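Local coordinates for lectin CEL-I, N-acetyl-D-galactosamine-specific C-type (Cucumaria echinata, PDB 4WQQ), which binds sugars through calcium as a C-type lectin, natively specific for galactose and N-acetylgalactosamine, here engineered to recognise mannose, at residues I74-K79 with G83-T88. The protein carries 3 engineered substitutions. Sequence-based numbering, arbitrary orientation.
Sequences IGLYDK and GDFIWT. With CA (calcium ion), chain E.
Asp78 lies flat on the ring of Phe85: its CB stands 3.6 Å from the ring centroid, almost on the normal, and the carboxylate plane is only 10° from that of the ring. With CG between the backbone N and the carbonyl carbon (chi1 75°), the carboxylate swings over the Phe85 ring and toward a calcium ion, which Asp78 OD1 and OD2 both bind at 2.5 Å. Asp78 OD2 also takes a nearly straight bond from Gly83 N, 2.7 Å, on its anti lone pair, so metal, amide and ring together fix the rotation of the carboxylate.

Toward the other end the packing is just as close. Leu76 puts CD1 over the centre of the six-membered ring of Trp87, 3.7 Å above the plane, while its CG leans on Phe85 CB; Ile74 CD1 comes up at the indole edge, and Trp123 closes in on Ile74 and Leu76. Tyr77 N gives a bond to Ile86 O and Ile86 N returns one to Tyr77 O, each 2.9 Å, and Thr88 N adds a third to Gly75 O.

The opposite face is looser. There Ile86, largely in solvent, lays CG1 and CD1 near Tyr77 CE1, and Thr88 CG2 reaches Tyr77 CE1, with the two side chains crossing at about a right angle; Trp25 stacks on the Tyr77 ring. Glu82, Asn105, Glu110 and Asp111 complete the ion's protein ligands, making this antiparallel hairpin one wall of a calcium site in the C-type lectin fold.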
ATOM      1  N   ILE A  74      19.741  -5.645   7.836  1.00 11.76           N
ATOM      2  CA  ILE A  74      19.184  -4.404   7.314  1.00 10.97           C
ATOM      3  C   ILE A  74      19.770  -4.126   5.944  1.00 11.06           C
ATOM      4  O   ILE A  74      20.782  -4.744   5.523  1.00 11.33           O
ATOM      5  CB  ILE A  74      19.364  -3.212   8.302  1.00 12.07           C
ATOM      6  CG1 ILE A  74      20.876  -2.921   8.475  1.00 12.60           C
ATOM      7  CG2 ILE A  74      18.742  -3.561   9.633  1.00 12.39           C
ATOM      8  CD1 ILE A  74      21.249  -1.847   9.505  1.00 12.56           C
ATOM      9  N   GLY A  75      19.215  -3.140   5.246  1.00 10.65           N
ATOM     10  CA  GLY A  75      19.583  -2.905   3.867  1.00 10.46           C
ATOM     11  C   GLY A  75      20.881  -2.152   3.604  1.00 11.07           C
ATOM     12  O   GLY A  75      21.022  -1.545   2.569  1.00 10.68           O
ATOM     13  N   LEU A  76      21.848  -2.296   4.492  1.00 11.09           N
ATOM     14  CA  LEU A  76      23.075  -1.480   4.472  1.00 11.61           C
ATOM     15  C   LEU A  76      24.216  -2.338   3.981  1.00 11.24           C
ATOM     16  O   LEU A  76      24.405  -3.469   4.448  1.00 10.86           O
ATOM     17  CB  LEU A  76      23.402  -0.954   5.894  1.00 12.13           C
ATOM     18  CG  LEU A  76      24.444   0.161   6.031  1.00 12.65           C
ATOM     19  CD1 LEU A  76      23.911   1.465   5.558  1.00 13.63           C
ATOM     20  CD2 LEU A  76      24.902   0.287   7.457  1.00 15.26           C
ATOM     21  N   TYR A  77      24.932  -1.834   2.973  1.00 11.06           N
ATOM     22  CA  TYR A  77      26.069  -2.625   2.475  1.00 11.65           C
ATOM     23  C   TYR A  77      27.150  -1.785   1.830  1.00 11.09           C
ATOM     24  O   TYR A  77      26.886  -0.653   1.341  1.00 12.50           O
ATOM     25  CB  TYR A  77      25.535  -3.725   1.532  1.00 11.34           C
ATOM     26  CG  TYR A  77      25.058  -3.358   0.116  1.00 11.64           C
ATOM     27  CD1 TYR A  77      24.195  -2.330  -0.155  1.00 12.77           C
ATOM     28  CD2 TYR A  77      25.481  -4.134  -0.975  1.00 12.47           C
ATOM     29  CE1 TYR A  77      23.783  -2.031  -1.468  1.00 12.98           C
ATOM     30  CE2 TYR A  77      25.042  -3.867  -2.275  1.00 13.30           C
ATOM     31  CZ  TYR A  77      24.196  -2.823  -2.511  1.00 13.49           C
ATOM     32  OH  TYR A  77      23.794  -2.547  -3.763  1.00 17.10           O
ATOM     33  N   ASP A  78      28.387  -2.336   1.775  1.00 12.41           N
ATOM     34  CA  ASP A  78      29.486  -1.614   1.121  1.00 12.53           C
ATOM     35  C   ASP A  78      30.254  -2.453   0.093  1.00 13.07           C
ATOM     36  O   ASP A  78      31.476  -2.329  -0.061  1.00 13.28           O
ATOM     37  CB  ASP A  78      30.428  -1.024   2.171  1.00 13.77           C
ATOM     38  CG  ASP A  78      31.346  -2.078   2.850  1.00 14.11           C
ATOM     39  OD1 ASP A  78      30.977  -3.235   3.001  1.00 13.20           O
ATOM     40  OD2 ASP A  78      32.440  -1.731   3.285  1.00 13.10           O
ATOM     41  N   LYS A  79      29.523  -3.333  -0.586  1.00 13.38           N
ATOM     42  CA  LYS A  79      30.006  -4.119  -1.686  1.00 14.47           C
ATOM     43  C   LYS A  79      30.660  -3.268  -2.774  1.00 14.84           C
ATOM     44  O   LYS A  79      31.703  -3.622  -3.263  1.00 14.95           O
ATOM     45  CB  LYS A  79      28.864  -4.924  -2.335  1.00 16.89           C
ATOM     46  CG  LYS A  79      29.316  -5.760  -3.492  1.00 20.44           C
ATOM     47  CD  LYS A  79      28.236  -6.613  -4.147  1.00 25.34           C
ATOM     48  CE  LYS A  79      28.802  -7.093  -5.488  1.00 27.96           C
ATOM     49  NZ  LYS A  79      28.123  -8.320  -5.923  1.00 32.66           N
ATOM     50  N   GLY A  83      33.865   0.532   2.735  1.00 13.38           N
ATOM     51  CA  GLY A  83      33.958   1.583   3.750  1.00 13.28           C
ATOM     52  C   GLY A  83      32.914   2.660   3.557  1.00 16.79           C
ATOM     53  O   GLY A  83      32.684   3.439   4.495  1.00 18.68           O
ATOM     54  N   ASP A  84      32.215   2.662   2.434  1.00 14.02           N
ATOM     55  CA  ASP A  84      31.198   3.669   2.127  1.00 16.94           C
ATOM     56  C   ASP A  84      29.824   2.965   1.997  1.00 15.33           C
ATOM     57  O   ASP A  84      29.396   2.586   0.917  1.00 16.78           O
ATOM     58  CB  ASP A  84      31.521   4.420   0.869  1.00 19.53           C
ATOM     59  CG  ASP A  84      32.716   5.324   0.994  1.00 27.04           C
ATOM     60  OD1 ASP A  84      33.089   5.713   2.136  1.00 33.18           O
ATOM     61  OD2 ASP A  84      33.259   5.699  -0.098  1.00 36.70           O
ATOM     62  N   PHE A  85      29.182   2.757   3.137  1.00 14.46           N
ATOM     63  CA  PHE A  85      27.931   2.008   3.157  1.00 13.30           C
ATOM     64  C   PHE A  85      26.827   2.788   2.492  1.00 13.31           C
ATOM     65  O   PHE A  85      26.776   4.000   2.623  1.00 15.57           O
ATOM     66  CB  PHE A  85      27.566   1.610   4.601  1.00 14.18           C
ATOM     67  CG  PHE A  85      28.382   0.417   5.107  1.00 13.92           C
ATOM     68  CD1 PHE A  85      29.635   0.599   5.643  1.00 14.19           C
ATOM     69  CD2 PHE A  85      27.921  -0.894   4.976  1.00 13.71           C
ATOM     70  CE1 PHE A  85      30.391  -0.491   6.064  1.00 14.19           C
ATOM     71  CE2 PHE A  85      28.661  -1.966   5.398  1.00 14.01           C
ATOM     72  CZ  PHE A  85      29.937  -1.765   5.923  1.00 15.13           C
ATOM     73  N   ILE A  86      25.970   2.074   1.765  1.00 12.47           N
ATOM     74  CA  ILE A  86      24.772   2.615   1.175  1.00 12.35           C
ATOM     75  C   ILE A  86      23.545   1.744   1.570  1.00 12.55           C
ATOM     76  O   ILE A  86      23.694   0.570   1.990  1.00 12.86           O
ATOM     77  CB  ILE A  86      24.905   2.713  -0.347  1.00 13.32           C
ATOM     78  CG1 ILE A  86      25.218   1.352  -0.984  1.00 14.89           C
ATOM     79  CG2 ILE A  86      25.888   3.795  -0.756  1.00 13.73           C
ATOM     80  CD1 ILE A  86      25.049   1.314  -2.457  1.00 15.03           C
ATOM     81  N   TRP A  87      22.334   2.339   1.418  1.00 11.55           N
ATOM     82  CA  TRP A  87      21.086   1.564   1.529  1.00 11.76           C
ATOM     83  C   TRP A  87      20.642   0.984   0.206  1.00 11.45           C
ATOM     84  O   TRP A  87      20.671   1.708  -0.811  1.00 12.21           O
ATOM     85  CB  TRP A  87      19.976   2.448   2.060  1.00 11.23           C
ATOM     86  CG  TRP A  87      20.142   2.964   3.484  1.00 11.34           C
ATOM     87  CD1 TRP A  87      20.269   4.308   3.848  1.00 11.87           C
ATOM     88  CD2 TRP A  87      20.183   2.230   4.688  1.00 12.06           C
ATOM     89  NE1 TRP A  87      20.393   4.408   5.174  1.00 12.93           N
ATOM     90  CE2 TRP A  87      20.346   3.160   5.743  1.00 11.73           C
ATOM     91  CE3 TRP A  87      20.114   0.871   5.011  1.00 11.92           C
ATOM     92  CZ2 TRP A  87      20.436   2.777   7.089  1.00 12.41           C
ATOM     93  CZ3 TRP A  87      20.188   0.503   6.384  1.00 11.79           C
ATOM     94  CH2 TRP A  87      20.312   1.423   7.379  1.00 10.99           C
ATOM     95  N   THR A  88      20.167  -0.249   0.218  1.00 11.77           N
ATOM     96  CA  THR A  88      19.669  -0.881  -0.987  1.00 11.41           C
ATOM     97  C   THR A  88      18.487  -0.142  -1.612  1.00 11.67           C
ATOM     98  O   THR A  88      18.329  -0.222  -2.827  1.00 12.39           O
ATOM     99  CB  THR A  88      19.248  -2.326  -0.756  1.00 11.12           C
ATOM    100  OG1 THR A  88      18.269  -2.396   0.291  1.00 10.38           O
ATOM    101  CG2 THR A  88      20.456  -3.208  -0.408  1.00 11.88           C
TER
HETATM  102 CA    CA E 201      33.168  -3.955   4.043  1.00 12.84          CA
HETATM  103  O   HOH W   1      33.043  -3.044   6.206  1.00 11.96           O